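Salicylic acid-binding protein 2 (Nicotiana tabacum, PDB 1XKL) hydrolyses methyl salicylate to salicylic acid and methanol, releasing the active defence hormone that plants need for systemic acquired resistance. Local coordinates at residues G79-G84 / A236-M241; F103-M108 / E216-Q221; V203-T208 / E229-K234. All coordinates share one frame; numbering follows the deposited sequence.

The three contacts are built around neighbouring strands of one parallel sheet, with centres 9 to 11 Å apart; interactions 1 and 2 lie at the C-terminal ends of strands 75-80 and 98-104. Interaction 1 is the catalytic heart, where Ser81, covalently bound to STH, meets His238. Interaction 2 lies beside it: Ser81 O and Phe107 N are 3.0 Å apart, probably hydrogen-bonded, and Phe107 lines the same ligand pocket. Interaction 3 pairs strand 202-207 with 229-233, an outermost strand of the sheet within this chain. Tyr204 OH lies 2.7 Å from Ala106 O, tying interaction 3 to interaction 2, while Cys207 SG packs 3.7 Å from Ala240 CB of interaction 1. Asp210, the third member of the catalytic triad, touches Gln218 and Ala105.

Interaction 1 (G79-G84 / A236-M241); sequences GHSLGG and ADHMAM. With STH (2-amino-4H-1,3-benzoxathiin-4-ol), chain E.
Ser81 and His238 meet at the tip of each side chain: NE2 of His238 donates to Ser81 OG over 2.8 Å, with OG in the plane of the imidazole ring at its edge. That oxygen is already covalently joined to C7 of the bound STH, at 1.4 Å, where the acyl-ester intermediate forms during catalysis. The ligand's O2 is also close, 3.0 Å from His238 NE2, and its C3 lies over one face of the His238 ring. Over the opposite face comes NE2 of His80, so the catalytic imidazole is held between ligand and protein.

Ser81 sits on the nucleophile elbow of the alpha/beta hydrolase fold, the GxSxG turn between strand 75-80 and helix 83-93. His80 to Gly83 form a type II' turn, and Ser81 takes the strained positive phi of 52° that marks the elbow and thrusts its side chain toward the substrate. Gly79 and Gly83 suit this turn because the backbone closes in where a beta carbon would otherwise sit.

One shell out, His80 turns its ring edge toward the histidine loop, and its NE2 donates to the backbone oxygen of His238 at 2.9 Å, through a bond of 156°. This bond ties the elbow to the main chain that carries the catalytic histidine. The methyl CE of selenomethionine Met241 lies over one His80 face, 3.5 Å from the centroid, in a CH-pi contact, and Ser81 CB covers the other. Met241 places CG between its backbone N and carbonyl carbon (chi1 73°), and its chain then folds so that selenium also stands above the ring. Met239 SE touches the ring edge at CE1. On the far side of His238, ND1 is hydrogen-bonded to Asp210 OD2, which completes the catalytic triad.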
loop_
_atom_site.group_PDB
_atom_site.type_symbol
_atom_site.label_atom_id
_atom_site.label_comp_id
_atom_site.label_asym_id
_atom_site.label_seq_id
_atom_site.Cartn_x
_atom_site.Cartn_y
_atom_site.Cartn_z
ATOM N N GLY A 79 27.856 26.457 -9.958
ATOM C CA GLY A 79 26.438 26.178 -9.982
ATOM C C GLY A 79 26.012 25.478 -11.249
ATOM O O GLY A 79 26.333 25.903 -12.359
ATOM N N HIS A 80 25.276 24.395 -11.085
ATOM C CA HIS A 80 24.800 23.623 -12.215
ATOM C C HIS A 80 23.289 23.765 -12.379
ATOM O O HIS A 80 22.548 23.737 -11.392
ATOM C CB HIS A 80 25.171 22.153 -12.007
ATOM C CG HIS A 80 24.550 21.222 -13.003
ATOM N ND1 HIS A 80 23.585 20.304 -12.662
ATOM C CD2 HIS A 80 24.754 21.078 -14.335
ATOM C CE1 HIS A 80 23.215 19.632 -13.742
ATOM N NE2 HIS A 80 23.911 20.083 -14.768
ATOM N N SER A 81 22.848 23.917 -13.628
ATOM C CA SER A 81 21.534 24.036 -13.921
ATOM C C SER A 81 20.847 25.132 -13.069
ATOM O O SER A 81 21.301 26.277 -13.087
ATOM C CB SER A 81 20.890 22.668 -13.724
ATOM O OG SER A 81 19.741 22.159 -14.326
ATOM N N LEU A 82 19.786 24.794 -12.332
ATOM C CA LEU A 82 19.064 25.747 -11.488
ATOM C C LEU A 82 19.970 26.273 -10.383
ATOM O O LEU A 82 19.657 27.268 -9.735
ATOM C CB LEU A 82 17.825 25.081 -10.851
ATOM C CG LEU A 82 16.969 25.935 -9.900
ATOM C CD1 LEU A 82 16.430 27.132 -10.681
ATOM C CD2 LEU A 82 15.806 25.125 -9.312
ATOM N N GLY A 83 21.102 25.601 -10.187
ATOM C CA GLY A 83 22.044 25.997 -9.154
ATOM C C GLY A 83 22.595 27.387 -9.373
ATOM O O GLY A 83 23.036 28.046 -8.430
ATOM N N GLY A 84 22.587 27.822 -10.628
ATOM C CA GLY A 84 23.061 29.148 -10.954
ATOM C C GLY A 84 22.227 30.212 -10.268
ATOM O O GLY A 84 22.730 31.296 -9.950
ATOM N N ALA A 236 29.386 17.186 -24.451
ATOM C CA ALA A 236 28.763 16.951 -23.155
ATOM C C ALA A 236 27.278 17.289 -23.136
ATOM O O ALA A 236 26.841 18.289 -23.723
ATOM C CB ALA A 236 29.482 17.756 -22.085
ATOM N N ASP A 237 26.505 16.439 -22.464
ATOM C CA ASP A 237 25.081 16.672 -22.328
ATOM C C ASP A 237 24.893 17.549 -21.100
ATOM O O ASP A 237 25.861 18.100 -20.580
ATOM C CB ASP A 237 24.301 15.354 -22.175
ATOM C CG ASP A 237 24.804 14.479 -21.015
ATOM O OD1 ASP A 237 25.525 14.973 -20.121
ATOM O OD2 ASP A 237 24.443 13.296 -21.002
ATOM N N HIS A 238 23.654 17.678 -20.634
ATOM C CA HIS A 238 23.369 18.512 -19.474
ATOM C C HIS A 238 24.149 18.127 -18.218
ATOM O O HIS A 238 24.456 18.982 -17.388
ATOM C CB HIS A 238 21.877 18.482 -19.150
ATOM C CG HIS A 238 21.467 19.494 -18.131
ATOM N ND1 HIS A 238 21.600 20.853 -18.342
ATOM C CD2 HIS A 238 20.977 19.358 -16.876
ATOM C CE1 HIS A 238 21.213 21.503 -17.263
ATOM N NE2 HIS A 238 20.831 20.618 -16.355
HETATM N N MSE A 239 24.470 16.848 -18.076
HETATM C CA MSE A 239 25.188 16.364 -16.893
HETATM C C MSE A 239 26.687 16.212 -17.138
HETATM O O MSE A 239 27.243 15.113 -17.031
HETATM C CB MSE A 239 24.598 15.023 -16.448
HETATM C CG MSE A 239 23.774 15.077 -15.168
HETATM SE SE MSE A 239 22.319 16.353 -15.218
HETATM C CE MSE A 239 21.598 15.876 -16.917
ATOM N N ALA A 240 27.342 17.324 -17.447
ATOM C CA ALA A 240 28.768 17.315 -17.729
ATOM C C ALA A 240 29.624 16.671 -16.635
ATOM O O ALA A 240 30.629 16.035 -16.945
ATOM C CB ALA A 240 29.246 18.743 -17.997
HETATM N N MSE A 241 29.240 16.826 -15.368
HETATM C CA MSE A 241 30.034 16.256 -14.276
HETATM C C MSE A 241 29.966 14.736 -14.229
HETATM O O MSE A 241 30.699 14.094 -13.470
HETATM C CB MSE A 241 29.613 16.829 -12.912
HETATM C CG MSE A 241 28.283 16.326 -12.383
HETATM SE SE MSE A 241 26.770 17.181 -13.254
HETATM C CE MSE A 241 26.496 18.605 -11.985
HETATM C C8 STH E . 16.646 22.971 -13.745
HETATM O O8 STH E . 15.962 23.994 -13.165
HETATM C C1 STH E . 16.363 22.526 -15.140
HETATM C C2 STH E . 17.135 21.400 -15.721
HETATM C C3 STH E . 16.861 20.977 -17.053
HETATM C C4 STH E . 15.833 21.614 -17.817
HETATM C C5 STH E . 15.079 22.695 -17.263
HETATM C C6 STH E . 15.330 23.135 -15.946
HETATM C C7 STH E . 18.669 21.381 -13.827
HETATM O O2 STH E . 18.167 20.752 -14.995
HETATM N N7 STH E . 19.175 20.391 -12.998
HETATM S S7 STH E . 17.661 22.340 -13.008
#

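Interaction 2 (F103-M108 / E216-Q221); sequences FLAAFM and EFQRWQ. With STH (2-amino-4H-1,3-benzoxathiin-4-ol), chain E.
Gln221 grips the loop after strand 98-104 with both ends of its amide. OE1 accepts from the backbone N of Met108 at 2.9 Å, through a nearly straight bond of 174°, while NE2 donates to Ala106 O at 3.0 Å. A glutamine suits this place because one flat group offers an acceptor to Met108 N and a donor to Ala106 O, two peptide groups that face the helix. Its extended chain (chi2 -179°) carries the amide across from the helix, and the two bonds together fix the amide's rotation. Ala106 O is held twice, since Tyr204 OH is also hydrogen-bonded to it.

Around this polar clamp the packing is apolar and less close. Phe107 and Phe217 cross at about a right angle and touch through CE2 of each, 3.9 Å apart, with the Phe217 atom near the plane of the Phe107 ring. Ala105 CB lies 3.9 Å from Gln218 NE2, but that amide spends its polar atoms on Ile213 O and Cys207 N. The solvent side of helix 215-225, with Glu216, Arg219 and Trp220, faces away from the loop and adds nothing to this contact.

At another point of its edge, Phe107 CE1 comes within 3.5 Å of STH O8. The arrangement thus places a strand-end loop of the alpha/beta hydrolase fold as a wall of the ligand pocket.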
loop_
_atom_site.group_PDB
_atom_site.type_symbol
_atom_site.label_atom_id
_atom_site.label_comp_id
_atom_site.label_asym_id
_atom_site.label_seq_id
_atom_site.Cartn_x
_atom_site.Cartn_y
_atom_site.Cartn_z
ATOM N N PHE A 103 29.080 29.071 -13.905
ATOM C CA PHE A 103 27.753 28.610 -14.276
ATOM C C PHE A 103 27.858 27.503 -15.309
ATOM O O PHE A 103 28.110 27.754 -16.487
ATOM C CB PHE A 103 26.907 29.783 -14.818
ATOM C CG PHE A 103 26.666 30.878 -13.806
ATOM C CD1 PHE A 103 27.645 31.829 -13.540
ATOM C CD2 PHE A 103 25.472 30.926 -13.084
ATOM C CE1 PHE A 103 27.441 32.808 -12.570
ATOM C CE2 PHE A 103 25.260 31.899 -12.114
ATOM C CZ PHE A 103 26.243 32.838 -11.854
ATOM N N LEU A 104 27.680 26.270 -14.850
ATOM C CA LEU A 104 27.763 25.102 -15.721
ATOM C C LEU A 104 26.376 24.798 -16.269
ATOM O O LEU A 104 25.502 24.346 -15.528
ATOM C CB LEU A 104 28.283 23.897 -14.926
ATOM C CG LEU A 104 28.286 22.550 -15.634
ATOM C CD1 LEU A 104 29.270 22.574 -16.814
ATOM C CD2 LEU A 104 28.687 21.470 -14.626
ATOM N N ALA A 105 26.184 25.055 -17.563
ATOM C CA ALA A 105 24.907 24.825 -18.222
ATOM C C ALA A 105 23.803 25.183 -17.229
ATOM O O ALA A 105 22.855 24.432 -17.029
ATOM C CB ALA A 105 24.790 23.370 -18.645
ATOM N N ALA A 106 23.959 26.348 -16.618
ATOM C CA ALA A 106 23.048 26.847 -15.613
ATOM C C ALA A 106 22.188 28.017 -16.065
ATOM O O ALA A 106 22.268 28.487 -17.211
ATOM C CB ALA A 106 23.848 27.273 -14.390
ATOM N N PHE A 107 21.348 28.466 -15.139
ATOM C CA PHE A 107 20.509 29.628 -15.360
ATOM C C PHE A 107 21.303 30.715 -14.667
ATOM O O PHE A 107 21.566 30.632 -13.469
ATOM C CB PHE A 107 19.145 29.468 -14.688
ATOM C CG PHE A 107 18.217 28.542 -15.414
ATOM C CD1 PHE A 107 17.676 27.436 -14.763
ATOM C CD2 PHE A 107 17.874 28.778 -16.745
ATOM C CE1 PHE A 107 16.805 26.578 -15.423
ATOM C CE2 PHE A 107 17.001 27.926 -17.418
ATOM C CZ PHE A 107 16.463 26.820 -16.756
HETATM N N MSE A 108 21.709 31.722 -15.428
HETATM C CA MSE A 108 22.490 32.824 -14.892
HETATM C C MSE A 108 21.654 34.096 -14.920
HETATM O O MSE A 108 21.345 34.615 -15.992
HETATM C CB MSE A 108 23.758 32.996 -15.737
HETATM C CG MSE A 108 24.717 34.048 -15.233
HETATM SE SE MSE A 108 26.256 34.128 -16.370
HETATM C CE MSE A 108 25.350 34.675 -17.997
ATOM N N GLU A 216 21.778 26.791 -27.495
ATOM C CA GLU A 216 21.286 28.076 -27.966
ATOM C C GLU A 216 20.877 28.993 -26.824
ATOM O O GLU A 216 21.219 30.178 -26.829
ATOM C CB GLU A 216 20.118 27.883 -28.944
ATOM C CG GLU A 216 19.061 26.866 -28.514
ATOM C CD GLU A 216 19.317 25.467 -29.077
ATOM O OE1 GLU A 216 20.435 24.932 -28.865
ATOM O OE2 GLU A 216 18.399 24.904 -29.728
ATOM N N PHE A 217 20.163 28.456 -25.837
ATOM C CA PHE A 217 19.735 29.283 -24.714
ATOM C C PHE A 217 20.922 29.621 -23.822
ATOM O O PHE A 217 20.965 30.683 -23.202
ATOM C CB PHE A 217 18.655 28.587 -23.884
ATOM C CG PHE A 217 18.124 29.442 -22.773
ATOM C CD1 PHE A 217 17.248 30.491 -23.040
ATOM C CD2 PHE A 217 18.558 29.248 -21.467
ATOM C CE1 PHE A 217 16.819 31.336 -22.020
ATOM C CE2 PHE A 217 18.133 30.084 -20.445
ATOM C CZ PHE A 217 17.264 31.134 -20.717
ATOM N N GLN A 218 21.878 28.703 -23.741
ATOM C CA GLN A 218 23.063 28.943 -22.946
ATOM C C GLN A 218 23.823 30.117 -23.573
ATOM O O GLN A 218 24.225 31.051 -22.876
ATOM C CB GLN A 218 23.943 27.690 -22.909
ATOM C CG GLN A 218 23.361 26.521 -22.114
ATOM C CD GLN A 218 24.305 25.335 -22.077
ATOM O OE1 GLN A 218 25.500 25.494 -21.846
ATOM N NE2 GLN A 218 23.775 24.144 -22.300
ATOM N N ARG A 219 24.007 30.081 -24.891
ATOM C CA ARG A 219 24.712 31.168 -25.577
ATOM C C ARG A 219 23.873 32.442 -25.517
ATOM O O ARG A 219 24.409 33.549 -25.531
ATOM C CB ARG A 219 24.995 30.793 -27.036
ATOM C CG ARG A 219 25.485 29.362 -27.215
ATOM C CD ARG A 219 26.704 29.256 -28.121
ATOM N NE ARG A 219 27.952 29.564 -27.415
ATOM C CZ ARG A 219 28.956 28.704 -27.260
ATOM N NH1 ARG A 219 30.050 29.071 -26.609
ATOM N NH2 ARG A 219 28.861 27.474 -27.755
ATOM N N TRP A 220 22.555 32.278 -25.443
ATOM C CA TRP A 220 21.660 33.420 -25.362
ATOM C C TRP A 220 21.925 34.186 -24.073
ATOM O O TRP A 220 21.951 35.416 -24.064
ATOM C CB TRP A 220 20.203 32.970 -25.387
ATOM C CG TRP A 220 19.258 34.119 -25.355
ATOM C CD1 TRP A 220 18.791 34.833 -26.427
ATOM C CD2 TRP A 220 18.725 34.756 -24.188
ATOM N NE1 TRP A 220 18.007 35.875 -25.996
ATOM C CE2 TRP A 220 17.949 35.853 -24.628
ATOM C CE3 TRP A 220 18.830 34.510 -22.814
ATOM C CZ2 TRP A 220 17.282 36.702 -23.741
ATOM C CZ3 TRP A 220 18.167 35.354 -21.928
ATOM C CH2 TRP A 220 17.402 36.438 -22.397
ATOM N N GLN A 221 22.116 33.457 -22.978
ATOM C CA GLN A 221 22.376 34.095 -21.691
ATOM C C GLN A 221 23.727 34.776 -21.674
ATOM O O GLN A 221 23.884 35.841 -21.084
ATOM C CB GLN A 221 22.333 33.071 -20.562
ATOM C CG GLN A 221 21.036 32.307 -20.453
ATOM C CD GLN A 221 21.073 31.335 -19.302
ATOM O OE1 GLN A 221 20.831 31.704 -18.156
ATOM N NE2 GLN A 221 21.398 30.089 -19.597
HETATM C C8 STH E . 16.646 22.971 -13.745
HETATM O O8 STH E . 15.962 23.994 -13.165
HETATM C C1 STH E . 16.363 22.526 -15.140
HETATM C C2 STH E . 17.135 21.400 -15.721
HETATM C C3 STH E . 16.861 20.977 -17.053
HETATM C C4 STH E . 15.833 21.614 -17.817
HETATM C C5 STH E . 15.079 22.695 -17.263
HETATM C C6 STH E . 15.330 23.135 -15.946
HETATM C C7 STH E . 18.669 21.381 -13.827
HETATM O O2 STH E . 18.167 20.752 -14.995
HETATM N N7 STH E . 19.175 20.391 -12.998
HETATM S S7 STH E . 17.661 22.340 -13.008
#

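Interaction 3 (V203-T208 / E229-K234); sequences VYIVCT and EAIEIK
Tyr204, Val206, Ile231 and Ile233 carry the backbone ladder that joins these two parallel strands, the first and last elements of a beta-alpha-beta crossover through helix 215-225. Strand 229-233 lies at the edge of the alpha/beta hydrolase sheet within this chain. Four hydrogen bonds weave back and forth, from Tyr204 N to Glu229 O at 3.1 Å and on to Ile233 N with Val206 O at 2.7 Å.

On the face carrying Val203, Ile205, Ile231 and Ile233, branched side chains interlock beneath helix 245-258. Ile205 and Ile231 lie side by side and point the same way, CG1 of the first against CB of the second. Ile205 sets CG2 anti to its backbone N and CG1 anti to the carbonyl carbon (chi1 -59°). CG2 thereby meets the CD1 tip of Ile233 at 3.5 Å, while Val203 CG1 reaches Ile231 CG1 at 3.9 Å. The two branches of Ile205 thus serve different neighbours, CG1 Ile231 and CG2 Ile233.

The face of Tyr204 and Val206 is covered by helix 215-225 but gives way to solvent at Ala230 and Glu232. Small Ala230 and charged Glu232 fit that exposed margin, and Glu232 OE1 forms a salt bridge with Arg219 of the connecting helix.

Beyond the ladder, Thr208 uses its two branches separately. Its methyl CG2 rests on Glu232 CG at 3.5 Å, and OG1 (chi1 75°) passes close to Lys234 CD while hydrogen-bonded to the backbone N of Gly235. Thr208 N and Ile233 O, both buried, lie 3.6 Å apart and have no hydrogen-bonding partner in the model.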
loop_
_atom_site.group_PDB
_atom_site.type_symbol
_atom_site.label_atom_id
_atom_site.label_comp_id
_atom_site.label_asym_id
_atom_site.label_seq_id
_atom_site.Cartn_x
_atom_site.Cartn_y
_atom_site.Cartn_z
ATOM N N VAL A 203 31.794 33.060 -14.952
ATOM C CA VAL A 203 32.328 32.195 -15.986
ATOM C C VAL A 203 31.218 31.234 -16.388
ATOM O O VAL A 203 30.602 30.591 -15.530
ATOM C CB VAL A 203 33.550 31.386 -15.455
ATOM C CG1 VAL A 203 34.115 30.501 -16.550
ATOM C CG2 VAL A 203 34.617 32.339 -14.944
ATOM N N TYR A 204 30.934 31.143 -17.682
ATOM C CA TYR A 204 29.891 30.235 -18.129
ATOM C C TYR A 204 30.482 29.076 -18.924
ATOM O O TYR A 204 31.187 29.287 -19.917
ATOM C CB TYR A 204 28.852 30.984 -18.981
ATOM C CG TYR A 204 27.538 30.245 -19.085
ATOM C CD1 TYR A 204 27.440 29.067 -19.820
ATOM C CD2 TYR A 204 26.403 30.694 -18.406
ATOM C CE1 TYR A 204 26.250 28.353 -19.874
ATOM C CE2 TYR A 204 25.200 29.985 -18.454
ATOM C CZ TYR A 204 25.130 28.820 -19.188
ATOM O OH TYR A 204 23.954 28.109 -19.265
ATOM N N ILE A 205 30.224 27.853 -18.465
ATOM C CA ILE A 205 30.717 26.671 -19.162
ATOM C C ILE A 205 29.551 26.106 -19.943
ATOM O O ILE A 205 28.555 25.655 -19.370
ATOM C CB ILE A 205 31.278 25.579 -18.182
ATOM C CG1 ILE A 205 32.419 26.153 -17.347
ATOM C CG2 ILE A 205 31.797 24.391 -18.970
ATOM C CD1 ILE A 205 33.102 25.135 -16.424
ATOM N N VAL A 206 29.672 26.166 -21.262
ATOM C CA VAL A 206 28.638 25.688 -22.169
ATOM C C VAL A 206 28.791 24.214 -22.496
ATOM O O VAL A 206 29.896 23.745 -22.770
ATOM C CB VAL A 206 28.683 26.452 -23.512
ATOM C CG1 VAL A 206 27.654 25.867 -24.471
ATOM C CG2 VAL A 206 28.430 27.932 -23.280
ATOM N N CYS A 207 27.669 23.498 -22.484
ATOM C CA CYS A 207 27.643 22.080 -22.811
ATOM C C CYS A 207 26.891 21.958 -24.137
ATOM O O CYS A 207 25.657 21.897 -24.174
ATOM C CB CYS A 207 26.954 21.291 -21.686
ATOM S SG CYS A 207 27.843 21.412 -20.100
ATOM N N THR A 208 27.669 21.943 -25.223
ATOM C CA THR A 208 27.167 21.889 -26.596
ATOM C C THR A 208 26.083 20.868 -26.896
ATOM O O THR A 208 25.230 21.110 -27.746
ATOM C CB THR A 208 28.328 21.664 -27.624
ATOM O OG1 THR A 208 28.770 20.303 -27.572
ATOM C CG2 THR A 208 29.505 22.578 -27.316
ATOM N N GLU A 229 34.016 35.373 -18.829
ATOM C CA GLU A 229 34.645 34.428 -19.734
ATOM C C GLU A 229 33.671 33.313 -20.085
ATOM O O GLU A 229 32.850 32.923 -19.263
ATOM C CB GLU A 229 35.882 33.838 -19.064
ATOM C CG GLU A 229 36.892 33.248 -20.016
ATOM C CD GLU A 229 37.978 32.481 -19.292
ATOM O OE1 GLU A 229 38.305 32.852 -18.145
ATOM O OE2 GLU A 229 38.508 31.513 -19.877
ATOM N N ALA A 230 33.763 32.807 -21.310
ATOM C CA ALA A 230 32.899 31.723 -21.749
ATOM C C ALA A 230 33.746 30.513 -22.113
ATOM O O ALA A 230 34.638 30.593 -22.965
ATOM C CB ALA A 230 32.067 32.153 -22.946
ATOM N N ILE A 231 33.462 29.396 -21.454
ATOM C CA ILE A 231 34.173 28.150 -21.688
ATOM C C ILE A 231 33.204 27.184 -22.342
ATOM O O ILE A 231 31.994 27.283 -22.147
ATOM C CB ILE A 231 34.653 27.526 -20.366
ATOM C CG1 ILE A 231 35.518 28.527 -19.595
ATOM C CG2 ILE A 231 35.420 26.250 -20.647
ATOM C CD1 ILE A 231 36.730 29.018 -20.357
ATOM N N GLU A 232 33.730 26.239 -23.105
ATOM C CA GLU A 232 32.879 25.275 -23.780
ATOM C C GLU A 232 33.364 23.831 -23.605
ATOM O O GLU A 232 34.562 23.556 -23.671
ATOM C CB GLU A 232 32.811 25.633 -25.266
ATOM C CG GLU A 232 32.187 24.573 -26.154
ATOM C CD GLU A 232 32.247 24.941 -27.631
ATOM O OE1 GLU A 232 31.607 25.940 -28.028
ATOM O OE2 GLU A 232 32.935 24.227 -28.392
ATOM N N ILE A 233 32.428 22.919 -23.353
ATOM C CA ILE A 233 32.760 21.502 -23.218
ATOM C C ILE A 233 32.028 20.767 -24.334
ATOM O O ILE A 233 30.838 20.474 -24.226
ATOM C CB ILE A 233 32.328 20.911 -21.853
ATOM C CG1 ILE A 233 33.109 21.575 -20.716
ATOM C CG2 ILE A 233 32.578 19.410 -21.830
ATOM C CD1 ILE A 233 32.791 21.020 -19.345
ATOM N N LYS A 234 32.756 20.481 -25.412
ATOM C CA LYS A 234 32.208 19.788 -26.577
ATOM C C LYS A 234 31.857 18.336 -26.295
ATOM O O LYS A 234 32.621 17.623 -25.652
ATOM C CB LYS A 234 33.218 19.828 -27.736
ATOM C CG LYS A 234 32.890 20.812 -28.848
ATOM C CD LYS A 234 31.635 20.402 -29.598
ATOM C CE LYS A 234 31.351 21.331 -30.785
ATOM N NZ LYS A 234 30.105 20.916 -31.516
#